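Local coordinates for predicted acetamidase/formamidase (Thermoanaerobacter tengcongensis, PDB 3TKK), which probably hydrolyses carbon-nitrogen bonds in linear amides, such as acetamide or formamide, and binds zinc and calcium ions, at residues I66-A71 / L207-I212; K89-T94 / S110-I115; T265-T270 / F287-W292. All coordinates share one frame; numbering follows the deposited sequence.

Interaction 1. Residues I66-A71 / L207-I212; sequences IFVEGA and LEVEVI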
ATOM      1  N   ILE A  66     -23.543  12.392 -16.232  1.00 21.45           N
ATOM      2  CA  ILE A  66     -23.959  11.703 -17.438  1.00 22.00           C
ATOM      3  C   ILE A  66     -25.007  10.620 -17.093  1.00 22.36           C
ATOM      4  O   ILE A  66     -24.762   9.735 -16.263  1.00 21.99           O
ATOM      5  CB  ILE A  66     -22.712  11.010 -17.979  1.00 22.30           C
ATOM      6  CG1 ILE A  66     -21.632  12.084 -18.260  1.00 21.40           C
ATOM      7  CG2 ILE A  66     -23.058  10.083 -19.195  1.00 22.34           C
ATOM      8  CD1 ILE A  66     -20.111  11.427 -18.356  1.00 20.90           C
ATOM      9  N   PHE A  67     -26.176  10.719 -17.704  1.00 23.20           N
ATOM     10  CA  PHE A  67     -27.212   9.702 -17.524  1.00 23.85           C
ATOM     11  C   PHE A  67     -26.939   8.647 -18.551  1.00 24.08           C
ATOM     12  O   PHE A  67     -26.787   8.974 -19.754  1.00 26.73           O
ATOM     13  CB  PHE A  67     -28.575  10.362 -17.744  1.00 24.67           C
ATOM     14  CG  PHE A  67     -29.704   9.506 -17.498  1.00 25.41           C
ATOM     15  CD1 PHE A  67     -30.454   9.613 -16.286  1.00 25.87           C
ATOM     16  CD2 PHE A  67     -30.060   8.546 -18.426  1.00 26.06           C
ATOM     17  CE1 PHE A  67     -31.569   8.822 -16.062  1.00 28.80           C
ATOM     18  CE2 PHE A  67     -31.179   7.695 -18.217  1.00 27.74           C
ATOM     19  CZ  PHE A  67     -31.979   7.856 -17.053  1.00 30.05           C
ATOM     20  N   VAL A  68     -26.841   7.387 -18.089  1.00 25.11           N
ATOM     21  CA  VAL A  68     -26.510   6.311 -18.958  1.00 24.45           C
ATOM     22  C   VAL A  68     -27.761   5.476 -19.088  1.00 26.60           C
ATOM     23  O   VAL A  68     -28.171   4.863 -18.151  1.00 26.60           O
ATOM     24  CB  VAL A  68     -25.334   5.441 -18.388  1.00 26.37           C
ATOM     25  CG1 VAL A  68     -25.124   4.206 -19.282  1.00 25.10           C
ATOM     26  CG2 VAL A  68     -24.036   6.365 -18.310  1.00 22.87           C
ATOM     27  N   GLU A  69     -28.366   5.472 -20.261  1.00 26.39           N
ATOM     28  CA  GLU A  69     -29.599   4.697 -20.485  1.00 28.83           C
ATOM     29  C   GLU A  69     -29.452   3.221 -20.155  1.00 30.45           C
ATOM     30  O   GLU A  69     -28.546   2.630 -20.660  1.00 31.38           O
ATOM     31  CB  GLU A  69     -30.106   4.857 -21.940  1.00 28.91           C
ATOM     32  CG  GLU A  69     -30.879   6.189 -22.020  1.00 32.64           C
ATOM     33  CD  GLU A  69     -31.392   6.586 -23.399  1.00 35.84           C
ATOM     34  OE1 GLU A  69     -31.349   5.809 -24.374  1.00 36.13           O
ATOM     35  OE2 GLU A  69     -31.839   7.742 -23.476  1.00 37.68           O
ATOM     36  N   GLY A  70     -30.418   2.652 -19.405  1.00 29.00           N
ATOM     37  CA  GLY A  70     -30.469   1.182 -19.154  1.00 29.28           C
ATOM     38  C   GLY A  70     -29.888   0.904 -17.775  1.00 30.28           C
ATOM     39  O   GLY A  70     -30.053  -0.210 -17.217  1.00 33.51           O
ATOM     40  N   ALA A  71     -29.170   1.868 -17.210  1.00 27.12           N
ATOM     41  CA  ALA A  71     -28.545   1.557 -15.964  1.00 27.36           C
ATOM     42  C   ALA A  71     -29.620   1.663 -14.971  1.00 28.15           C
ATOM     43  O   ALA A  71     -30.272   2.706 -14.921  1.00 26.97           O
ATOM     44  CB  ALA A  71     -27.344   2.649 -15.631  1.00 26.90           C
ATOM     45  N   LEU A 207     -13.418   8.444 -22.303  1.00 22.74           N
ATOM     46  CA  LEU A 207     -13.910   7.238 -21.630  1.00 22.36           C
ATOM     47  C   LEU A 207     -15.078   6.590 -22.390  1.00 25.61           C
ATOM     48  O   LEU A 207     -15.723   7.181 -23.308  1.00 23.80           O
ATOM     49  CB  LEU A 207     -14.335   7.478 -20.232  1.00 21.27           C
ATOM     50  CG  LEU A 207     -15.375   8.579 -20.023  1.00 21.28           C
ATOM     51  CD1 LEU A 207     -16.706   8.033 -20.408  1.00 22.40           C
ATOM     52  CD2 LEU A 207     -15.323   9.142 -18.540  1.00 20.05           C
ATOM     53  N   GLU A 208     -15.380   5.376 -21.982  1.00 24.31           N
ATOM     54  CA  GLU A 208     -16.513   4.687 -22.588  1.00 27.30           C
ATOM     55  C   GLU A 208     -17.331   4.136 -21.441  1.00 23.32           C
ATOM     56  O   GLU A 208     -16.758   3.835 -20.399  1.00 24.23           O
ATOM     57  CB  GLU A 208     -16.031   3.557 -23.495  1.00 27.93           C
ATOM     58  CG  GLU A 208     -17.185   2.658 -23.820  1.00 37.42           C
ATOM     59  CD  GLU A 208     -16.835   1.488 -24.744  1.00 43.38           C
ATOM     60  OE1 GLU A 208     -15.824   1.623 -25.484  1.00 48.86           O
ATOM     61  OE2 GLU A 208     -17.568   0.451 -24.715  1.00 44.84           O
ATOM     62  N   VAL A 209     -18.650   4.067 -21.571  1.00 23.68           N
ATOM     63  CA  VAL A 209     -19.474   3.556 -20.517  1.00 23.33           C
ATOM     64  C   VAL A 209     -20.159   2.271 -20.968  1.00 24.37           C
ATOM     65  O   VAL A 209     -20.576   2.185 -22.101  1.00 26.98           O
ATOM     66  CB  VAL A 209     -20.548   4.545 -20.031  1.00 22.96           C
ATOM     67  CG1 VAL A 209     -19.965   5.706 -19.206  1.00 21.94           C
ATOM     68  CG2 VAL A 209     -21.400   5.120 -21.275  1.00 23.83           C
ATOM     69  N   GLU A 210     -20.332   1.307 -20.042  1.00 24.28           N
ATOM     70  CA  GLU A 210     -21.187   0.103 -20.284  1.00 26.75           C
ATOM     71  C   GLU A 210     -22.015  -0.255 -19.053  1.00 25.35           C
ATOM     72  O   GLU A 210     -21.486  -0.299 -17.973  1.00 24.35           O
ATOM     73  CB  GLU A 210     -20.346  -1.101 -20.549  1.00 27.98           C
ATOM     74  CG  GLU A 210     -19.724  -1.053 -21.907  1.00 38.82           C
ATOM     75  CD  GLU A 210     -19.064  -2.373 -22.264  1.00 45.97           C
ATOM     76  OE1 GLU A 210     -19.286  -3.450 -21.576  1.00 47.32           O
ATOM     77  OE2 GLU A 210     -18.337  -2.322 -23.259  1.00 50.50           O
ATOM     78  N   VAL A 211     -23.266  -0.592 -19.265  1.00 25.99           N
ATOM     79  CA  VAL A 211     -24.099  -1.074 -18.175  1.00 28.44           C
ATOM     80  C   VAL A 211     -23.868  -2.608 -18.068  1.00 31.12           C
ATOM     81  O   VAL A 211     -23.957  -3.322 -19.063  1.00 29.94           O
ATOM     82  CB  VAL A 211     -25.551  -0.711 -18.477  1.00 29.45           C
ATOM     83  CG1 VAL A 211     -26.460  -1.285 -17.419  1.00 31.54           C
ATOM     84  CG2 VAL A 211     -25.636   0.800 -18.539  1.00 27.03           C
ATOM     85  N   ILE A 212     -23.482  -3.084 -16.894  1.00 29.71           N
ATOM     86  CA  ILE A 212     -23.397  -4.541 -16.628  1.00 33.14           C
ATOM     87  C   ILE A 212     -24.574  -4.992 -15.813  1.00 31.58           C
ATOM     88  O   ILE A 212     -24.865  -4.382 -14.768  1.00 31.22           O
ATOM     89  CB  ILE A 212     -22.186  -4.886 -15.743  1.00 32.16           C
ATOM     90  CG1 ILE A 212     -20.819  -4.466 -16.389  1.00 32.43           C
ATOM     91  CG2 ILE A 212     -22.276  -6.340 -15.332  1.00 34.25           C
ATOM     92  CD1 ILE A 212     -20.669  -4.925 -17.762  1.00 36.56           C
TER

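Interaction 2. Residues K89-T94 / S110-I115; sequences KGVLAT and SKVVDI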
ATOM      1  N   LYS A  89       0.092  23.298 -17.305  1.00 27.71           N
ATOM      2  CA  LYS A  89       0.550  23.677 -15.976  1.00 32.86           C
ATOM      3  C   LYS A  89      -0.296  23.004 -14.895  1.00 28.93           C
ATOM      4  O   LYS A  89      -1.353  22.503 -15.213  1.00 28.18           O
ATOM      5  CB  LYS A  89       0.509  25.162 -15.760  1.00 38.34           C
ATOM      6  CG  LYS A  89      -0.814  25.683 -15.331  1.00 40.92           C
ATOM      7  CD  LYS A  89      -0.823  27.174 -15.786  1.00 46.82           C
ATOM      8  CE  LYS A  89      -2.261  27.588 -16.140  1.00 48.74           C
ATOM      9  NZ  LYS A  89      -3.067  27.609 -14.909  1.00 48.92           N
ATOM     10  N   GLY A  90       0.226  22.897 -13.661  1.00 25.69           N
ATOM     11  CA  GLY A  90      -0.583  22.322 -12.557  1.00 27.76           C
ATOM     12  C   GLY A  90      -0.243  22.991 -11.242  1.00 24.97           C
ATOM     13  O   GLY A  90       0.640  23.828 -11.196  1.00 27.47           O
ATOM     14  N   VAL A  91      -0.909  22.623 -10.174  1.00 22.94           N
ATOM     15  CA  VAL A  91      -0.657  23.321  -8.939  1.00 23.42           C
ATOM     16  C   VAL A  91      -0.421  22.292  -7.865  1.00 23.19           C
ATOM     17  O   VAL A  91      -1.112  21.256  -7.865  1.00 21.24           O
ATOM     18  CB  VAL A  91      -1.932  24.066  -8.565  1.00 26.98           C
ATOM     19  CG1 VAL A  91      -1.735  24.870  -7.269  1.00 29.41           C
ATOM     20  CG2 VAL A  91      -2.315  25.064  -9.796  1.00 29.02           C
ATOM     21  N   LEU A  92       0.520  22.588  -6.951  1.00 22.96           N
ATOM     22  CA  LEU A  92       0.814  21.778  -5.810  1.00 21.93           C
ATOM     23  C   LEU A  92       0.368  22.666  -4.650  1.00 24.58           C
ATOM     24  O   LEU A  92       0.669  23.909  -4.672  1.00 25.71           O
ATOM     25  CB  LEU A  92       2.343  21.554  -5.683  1.00 22.39           C
ATOM     26  CG  LEU A  92       2.706  20.611  -6.805  1.00 25.58           C
ATOM     27  CD1 LEU A  92       4.143  20.660  -7.085  1.00 24.32           C
ATOM     28  CD2 LEU A  92       2.264  19.223  -6.275  1.00 25.66           C
ATOM     29  N   ALA A  93      -0.266  22.052  -3.654  1.00 24.46           N
ATOM     30  CA  ALA A  93      -0.732  22.703  -2.423  1.00 22.14           C
ATOM     31  C   ALA A  93      -0.396  21.931  -1.200  1.00 21.71           C
ATOM     32  O   ALA A  93      -0.457  20.674  -1.180  1.00 20.99           O
ATOM     33  CB  ALA A  93      -2.273  22.978  -2.502  1.00 22.05           C
ATOM     34  N   THR A  94      -0.016  22.656  -0.121  1.00 23.16           N
ATOM     35  CA  THR A  94       0.014  21.993   1.191  1.00 22.31           C
ATOM     36  C   THR A  94      -0.050  23.059   2.253  1.00 24.77           C
ATOM     37  O   THR A  94      -0.313  24.165   1.937  1.00 25.46           O
ATOM     38  CB  THR A  94       1.332  21.218   1.400  1.00 22.02           C
ATOM     39  OG1 THR A  94       1.239  20.392   2.577  1.00 21.65           O
ATOM     40  CG2 THR A  94       2.580  22.158   1.496  1.00 23.16           C
ATOM     41  N   SER A 110       1.066  27.168  -1.975  1.00 28.62           N
ATOM     42  CA  SER A 110       0.849  26.565  -3.306  1.00 29.35           C
ATOM     43  C   SER A 110       1.991  26.912  -4.240  1.00 32.09           C
ATOM     44  O   SER A 110       2.659  27.923  -4.070  1.00 33.31           O
ATOM     45  CB  SER A 110      -0.429  27.081  -3.972  1.00 32.31           C
ATOM     46  OG  SER A 110      -0.335  28.473  -4.175  1.00 37.78           O
ATOM     47  N   LYS A 111       2.219  26.064  -5.241  1.00 31.27           N
ATOM     48  CA  LYS A 111       3.226  26.311  -6.228  1.00 31.50           C
ATOM     49  C   LYS A 111       2.654  25.907  -7.554  1.00 32.54           C
ATOM     50  O   LYS A 111       2.196  24.739  -7.719  1.00 27.49           O
ATOM     51  CB  LYS A 111       4.397  25.378  -6.010  1.00 31.82           C
ATOM     52  CG  LYS A 111       5.582  25.689  -6.956  1.00 35.02           C
ATOM     53  CD  LYS A 111       6.688  24.749  -6.592  1.00 38.02           C
ATOM     54  CE  LYS A 111       7.951  25.533  -6.807  1.00 43.10           C
ATOM     55  NZ  LYS A 111       7.720  26.441  -8.004  1.00 43.80           N
ATOM     56  N   VAL A 112       2.734  26.807  -8.527  1.00 30.45           N
ATOM     57  CA  VAL A 112       2.246  26.436  -9.865  1.00 31.65           C
ATOM     58  C   VAL A 112       3.469  25.894 -10.587  1.00 29.96           C
ATOM     59  O   VAL A 112       4.495  26.518 -10.506  1.00 29.34           O
ATOM     60  CB  VAL A 112       1.755  27.702 -10.621  1.00 33.58           C
ATOM     61  CG1 VAL A 112       1.533  27.444 -12.128  1.00 32.49           C
ATOM     62  CG2 VAL A 112       0.469  28.209  -9.985  1.00 33.36           C
ATOM     63  N   VAL A 113       3.368  24.735 -11.237  1.00 28.26           N
ATOM     64  CA  VAL A 113       4.477  24.146 -11.984  1.00 27.60           C
ATOM     65  C   VAL A 113       4.145  23.985 -13.467  1.00 30.38           C
ATOM     66  O   VAL A 113       3.016  23.665 -13.826  1.00 31.96           O
ATOM     67  CB  VAL A 113       4.841  22.771 -11.431  1.00 26.41           C
ATOM     68  CG1 VAL A 113       5.437  22.977 -10.069  1.00 26.33           C
ATOM     69  CG2 VAL A 113       3.574  21.907 -11.175  1.00 27.80           C
ATOM     70  N   ASP A 114       5.154  24.140 -14.310  1.00 32.85           N
ATOM     71  CA  ASP A 114       5.055  23.805 -15.709  1.00 34.05           C
ATOM     72  C   ASP A 114       5.059  22.288 -15.890  1.00 30.06           C
ATOM     73  O   ASP A 114       5.649  21.540 -15.104  1.00 28.94           O
ATOM     74  CB  ASP A 114       6.187  24.497 -16.474  1.00 39.85           C
ATOM     75  CG  ASP A 114       6.048  25.967 -16.431  1.00 42.69           C
ATOM     76  OD1 ASP A 114       4.898  26.477 -16.400  1.00 44.86           O
ATOM     77  OD2 ASP A 114       7.097  26.602 -16.337  1.00 49.35           O
ATOM     78  N   ILE A 115       4.231  21.852 -16.827  1.00 28.68           N
ATOM     79  CA  ILE A 115       4.243  20.471 -17.277  1.00 28.12           C
ATOM     80  C   ILE A 115       4.703  20.593 -18.719  1.00 29.73           C
ATOM     81  O   ILE A 115       4.055  21.316 -19.509  1.00 30.42           O
ATOM     82  CB  ILE A 115       2.857  19.803 -17.139  1.00 28.13           C
ATOM     83  CG1 ILE A 115       2.542  19.771 -15.650  1.00 25.39           C
ATOM     84  CG2 ILE A 115       2.920  18.364 -17.748  1.00 28.88           C
ATOM     85  CD1 ILE A 115       1.188  19.420 -15.171  1.00 26.20           C
TER

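Interaction 3. Residues T265-T270 / F287-W292; sequences TLFSIT and FSLPNW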
ATOM      1  N   THR A 265      -6.505 -17.603   2.903  1.00 32.08           N
ATOM      2  CA  THR A 265      -5.069 -17.924   2.798  1.00 32.21           C
ATOM      3  C   THR A 265      -4.512 -17.542   1.422  1.00 32.02           C
ATOM      4  O   THR A 265      -3.314 -17.134   1.288  1.00 31.55           O
ATOM      5  CB  THR A 265      -4.756 -19.386   3.083  1.00 34.18           C
ATOM      6  OG1 THR A 265      -5.509 -20.229   2.215  1.00 35.44           O
ATOM      7  CG2 THR A 265      -5.051 -19.760   4.601  1.00 34.99           C
ATOM      8  N   LEU A 266      -5.333 -17.681   0.405  1.00 31.80           N
ATOM      9  CA  LEU A 266      -4.992 -17.199  -0.953  1.00 31.44           C
ATOM     10  C   LEU A 266      -4.744 -15.655  -0.951  1.00 29.64           C
ATOM     11  O   LEU A 266      -3.721 -15.172  -1.501  1.00 28.61           O
ATOM     12  CB  LEU A 266      -6.147 -17.468  -1.943  1.00 31.75           C
ATOM     13  CG  LEU A 266      -5.902 -16.948  -3.400  1.00 31.25           C
ATOM     14  CD1 LEU A 266      -4.758 -17.611  -4.001  1.00 32.20           C
ATOM     15  CD2 LEU A 266      -7.116 -17.171  -4.337  1.00 31.86           C
ATOM     16  N   PHE A 267      -5.660 -14.916  -0.295  1.00 28.37           N
ATOM     17  CA  PHE A 267      -5.546 -13.476  -0.212  1.00 26.70           C
ATOM     18  C   PHE A 267      -4.290 -13.085   0.596  1.00 26.18           C
ATOM     19  O   PHE A 267      -3.672 -12.040   0.319  1.00 25.02           O
ATOM     20  CB  PHE A 267      -6.731 -12.936   0.533  1.00 26.31           C
ATOM     21  CG  PHE A 267      -7.996 -12.792  -0.326  1.00 27.07           C
ATOM     22  CD1 PHE A 267      -8.128 -13.443  -1.548  1.00 27.08           C
ATOM     23  CD2 PHE A 267      -9.025 -12.062   0.134  1.00 26.42           C
ATOM     24  CE1 PHE A 267      -9.286 -13.294  -2.329  1.00 28.53           C
ATOM     25  CE2 PHE A 267     -10.200 -11.923  -0.608  1.00 26.09           C
ATOM     26  CZ  PHE A 267     -10.320 -12.548  -1.868  1.00 26.89           C
ATOM     27  N   SER A 268      -3.998 -13.872   1.621  1.00 27.04           N
ATOM     28  CA  SER A 268      -2.890 -13.543   2.464  1.00 26.78           C
ATOM     29  C   SER A 268      -1.573 -13.604   1.689  1.00 26.98           C
ATOM     30  O   SER A 268      -0.575 -12.932   2.126  1.00 26.57           O
ATOM     31  CB  SER A 268      -2.768 -14.534   3.642  1.00 27.89           C
ATOM     32  OG  SER A 268      -2.362 -13.905   4.878  1.00 27.37           O
ATOM     33  N   ILE A 269      -1.498 -14.454   0.669  1.00 27.61           N
ATOM     34  CA  ILE A 269      -0.223 -14.678  -0.012  1.00 27.98           C
ATOM     35  C   ILE A 269      -0.070 -14.074  -1.392  1.00 29.38           C
ATOM     36  O   ILE A 269       1.106 -13.955  -1.930  1.00 27.78           O
ATOM     37  CB  ILE A 269       0.151 -16.193  -0.111  1.00 29.84           C
ATOM     38  CG1 ILE A 269      -0.784 -16.962  -1.040  1.00 30.85           C
ATOM     39  CG2 ILE A 269       0.238 -16.805   1.300  1.00 30.49           C
ATOM     40  CD1 ILE A 269      -0.288 -18.474  -1.292  1.00 32.95           C
ATOM     41  N   THR A 270      -1.223 -13.752  -2.001  1.00 28.41           N
ATOM     42  CA  THR A 270      -1.178 -13.219  -3.298  1.00 28.61           C
ATOM     43  C   THR A 270      -1.967 -11.962  -3.510  1.00 25.80           C
ATOM     44  O   THR A 270      -1.889 -11.357  -4.591  1.00 26.36           O
ATOM     45  CB  THR A 270      -1.518 -14.333  -4.302  1.00 35.85           C
ATOM     46  OG1 THR A 270      -0.961 -13.970  -5.577  1.00 39.38           O
ATOM     47  CG2 THR A 270      -2.993 -14.510  -4.381  1.00 30.34           C
ATOM     48  N   PHE A 287      -7.821  -3.328  -2.049  1.00 20.13           N
ATOM     49  CA  PHE A 287      -7.194  -4.673  -2.062  1.00 19.97           C
ATOM     50  C   PHE A 287      -7.023  -5.262  -3.454  1.00 21.13           C
ATOM     51  O   PHE A 287      -7.979  -5.427  -4.203  1.00 19.86           O
ATOM     52  CB  PHE A 287      -8.011  -5.614  -1.161  1.00 19.93           C
ATOM     53  CG  PHE A 287      -7.333  -6.964  -0.968  1.00 22.84           C
ATOM     54  CD1 PHE A 287      -6.220  -7.059  -0.144  1.00 21.02           C
ATOM     55  CD2 PHE A 287      -7.872  -8.128  -1.525  1.00 21.82           C
ATOM     56  CE1 PHE A 287      -5.541  -8.248   0.038  1.00 21.66           C
ATOM     57  CE2 PHE A 287      -7.175  -9.354  -1.312  1.00 22.78           C
ATOM     58  CZ  PHE A 287      -6.070  -9.430  -0.489  1.00 22.71           C
ATOM     59  N   SER A 288      -5.793  -5.623  -3.824  1.00 19.79           N
ATOM     60  CA  SER A 288      -5.512  -5.856  -5.219  1.00 20.21           C
ATOM     61  C   SER A 288      -5.083  -7.296  -5.381  1.00 22.34           C
ATOM     62  O   SER A 288      -4.182  -7.740  -4.647  1.00 23.58           O
ATOM     63  CB  SER A 288      -4.307  -4.983  -5.495  1.00 20.31           C
ATOM     64  OG  SER A 288      -3.855  -5.048  -6.785  1.00 22.65           O
ATOM     65  N   LEU A 289      -5.580  -7.994  -6.433  1.00 24.51           N
ATOM     66  CA  LEU A 289      -5.129  -9.332  -6.862  1.00 23.51           C
ATOM     67  C   LEU A 289      -4.680  -9.296  -8.335  1.00 27.00           C
ATOM     68  O   LEU A 289      -5.175  -8.520  -9.111  1.00 27.73           O
ATOM     69  CB  LEU A 289      -6.248 -10.357  -6.718  1.00 24.45           C
ATOM     70  CG  LEU A 289      -6.508 -10.718  -5.262  1.00 24.44           C
ATOM     71  CD1 LEU A 289      -7.997 -11.158  -5.024  1.00 24.97           C
ATOM     72  CD2 LEU A 289      -5.481 -11.852  -4.859  1.00 25.47           C
ATOM     73  N   PRO A 290      -3.729 -10.122  -8.695  1.00 27.31           N
ATOM     74  CA  PRO A 290      -3.366 -10.270 -10.085  1.00 27.20           C
ATOM     75  C   PRO A 290      -4.562 -10.727 -10.895  1.00 27.75           C
ATOM     76  O   PRO A 290      -5.231 -11.652 -10.537  1.00 28.03           O
ATOM     77  CB  PRO A 290      -2.283 -11.392 -10.067  1.00 29.29           C
ATOM     78  CG  PRO A 290      -1.724 -11.367  -8.711  1.00 27.71           C
ATOM     79  CD  PRO A 290      -3.008 -11.063  -7.829  1.00 28.71           C
ATOM     80  N   ASN A 291      -4.781 -10.161 -12.080  1.00 32.32           N
ATOM     81  CA  ASN A 291      -5.887 -10.632 -12.931  1.00 30.80           C
ATOM     82  C   ASN A 291      -5.870 -12.123 -13.248  1.00 33.65           C
ATOM     83  O   ASN A 291      -6.918 -12.736 -13.401  1.00 33.56           O
ATOM     84  CB  ASN A 291      -5.941  -9.847 -14.233  1.00 31.47           C
ATOM     85  CG  ASN A 291      -6.249  -8.401 -14.004  1.00 26.08           C
ATOM     86  OD1 ASN A 291      -6.875  -7.999 -12.968  1.00 30.89           O
ATOM     87  ND2 ASN A 291      -5.943  -7.604 -14.976  1.00 26.03           N
ATOM     88  N   TRP A 292      -4.708 -12.756 -13.364  1.00 38.28           N
ATOM     89  CA  TRP A 292      -4.791 -14.154 -13.865  1.00 38.28           C
ATOM     90  C   TRP A 292      -5.363 -15.102 -12.768  1.00 39.62           C
ATOM     91  O   TRP A 292      -5.914 -16.179 -13.036  1.00 40.46           O
ATOM     92  CB  TRP A 292      -3.430 -14.637 -14.370  1.00 41.16           C
ATOM     93  CG  TRP A 292      -2.414 -14.755 -13.292  1.00 40.74           C
ATOM     94  CD1 TRP A 292      -1.660 -13.759 -12.758  1.00 36.94           C
ATOM     95  CD2 TRP A 292      -2.029 -15.968 -12.609  1.00 43.18           C
ATOM     96  NE1 TRP A 292      -0.879 -14.265 -11.737  1.00 40.17           N
ATOM     97  CE2 TRP A 292      -1.058 -15.627 -11.671  1.00 42.48           C
ATOM     98  CE3 TRP A 292      -2.424 -17.313 -12.717  1.00 47.69           C
ATOM     99  CZ2 TRP A 292      -0.459 -16.570 -10.852  1.00 45.30           C
ATOM    100  CZ3 TRP A 292      -1.823 -18.251 -11.906  1.00 48.06           C
ATOM    101  CH2 TRP A 292      -0.871 -17.866 -10.959  1.00 46.43           C
TER

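Interaction 1. Residues I66-A71 / L207-I212
Val68, Gly70 and Ala71 pack against Val209 and Val211 where two beta-sheets lie face to face, as in a beta-sandwich. Residues 66-69 belong to strand 62-69 of one sheet. Residues 207-212 end strand 203-212 of the other. The two strand segments are 8.1 Å apart at their closest and cross at -47°, so side chains rather than backbone bonds join them.

The contact is apolar. Val68 and Val209 meet tip to tip through their CG2 methyls, while Val68 and Val211 slide past each other in opposite directions. Val68 CG1 lies 3.5 Å from Val211 CG2. Val211 CG2 also lies 3.8 Å from Ala71 CB. Val211 has CG1 anti to the backbone N (chi1 176°), which places CG1 at Gly70 and CG2 at Val68. Val26 of strand 24-27 touches both Val68 and Val209. An alanine in place of Val211 would probably open a gap beside Val68 CG1 and Ala71.

Val68 to Ala71 form a type II turn, closed by Ala71 N to Val68 O. Gly70 takes its positive phi of 100°, where a side chain would jam against the preceding carbonyl. Val211 CG1 reaches the turn itself, 3.8 Å from Gly70 O.

Interaction 2. Residues K89-T94 / S110-I115
Gly90 and Leu92 pair with Val113 and Lys111 in an antiparallel two-strand contact. It joins strands 89-95 and 108-116, the first two strands of a four-stranded antiparallel meander.

Four backbone hydrogen bonds hold the register. Gly90 and Val113 exchange two, and Leu92 and Lys111 exchange two. The shortest runs from Lys111 N to Leu92 O, 2.7 Å. The bond from Gly90 N to Val113 O is 2.9 Å long. Val91 faces Val112 in the non-hydrogen-bonded pair between these two. CA-H...O contacts add to the bonds; Ser110 CA comes 3.0 Å from Leu92 O.

Each face of the pair has its own packing. On one, Val91 CG2 touches Val112 CG2 at 4.2 Å. On the other, Leu92 and Val113 cross at about a right angle. Val113 CG1 stands anti to the carbonyl carbon, and from there it meets Leu92 CD1 at 4.0 Å. The second methyl, Val113 CG2, rests 3.5 Å from Gly90 O. Ile115 CD1 lies 3.9 Å from Gly90 N. A side chain on Gly90 would come tight against this methyl.

Strand 119-121 continues the sheet beyond 108-116, through Asp114 and Ile121. Val91 bonds through its backbone to Glu200, a zinc ligand, and the two side chains come within about 4 Å. Leu92 packs on Ile269 of the second subunit, and Thr94 packs on Ala264 of that subunit. Both partners lie on helix 260-270 of the second subunit, which thus packs against strand 89-95 at the dimer interface.

Interaction 3. Residues T265-T270 / F287-W292
Phe267 and Thr270, near the C-terminal end of helix 260-270, pack on Phe287, Leu289 and Pro290 at the end of strand 283-290. The strand segment runs at nearly a right angle to the helix segment.

Phe287 has CG anti to the backbone N (chi1 -172°), and its ring reaches the helix. Phe267 has CG anti to the carbonyl carbon (chi1 -81°), which brings CG up to Phe287 CE2. The rings meet obliquely, with planes at 45° and centroids 5.1 Å apart. Phe287 CE2 sits over one face of the Phe267 ring, offset toward the rim, and is 3.6 Å from Phe267 CD2. Phe287 CZ reaches the helix backbone. There Phe267 O lies in the plane of the Phe287 ring, at its edge, 3.6 Å from Phe287 CZ.

Leu289 divides its two methyls between the helix residues. Leu289 CD1 comes 3.7 Å from Phe267 CE1, the two side chains crossing at about a right angle. Leu289 CD2 touches the methyl Thr270 CG2 at 3.7 Å. Thr270 has OG1 anti to its backbone N, and CG2 is therefore the branch between the N and the carbonyl carbon. Its carbonyl oxygen also meets the strand: Thr270 O is 3.4 Å from Pro290 CD. Pro290 is the N-cap residue of helix 291-296, so the contact covers the change from strand to helix.

Met248 of helix 237-255 touches Phe267, Phe287 and Leu289, and Phe252 meets the Phe267 ring edge-to-face. Ser268 points away from the strand, and its OG bonds to Ser197 O of the second subunit. The arrangement is the apolar packing of an alpha/beta layer, with helices 237-255 and 260-270 laid on the large mixed sheet.

Interactions 1 and 3 both reach the nine-stranded sheet, through strands 203-212 and 283-290. Interaction 1 sets this sheet against another sheet with small aliphatic groups, and is partly buried near the strand ends. Interaction 3 sets it against a helix, is more buried and brings in aromatic rings. Interaction 2 belongs to a separate small sheet and differs in kind: backbone hydrogen bonds carry it, and it lies nearest the zinc site. The other two are away from the metal ligands. Interactions 2 and 3 both touch the second subunit, although their centres are about 37 Å apart. Interaction 1 touches no other chain and lies across the chain's centre from interaction 2.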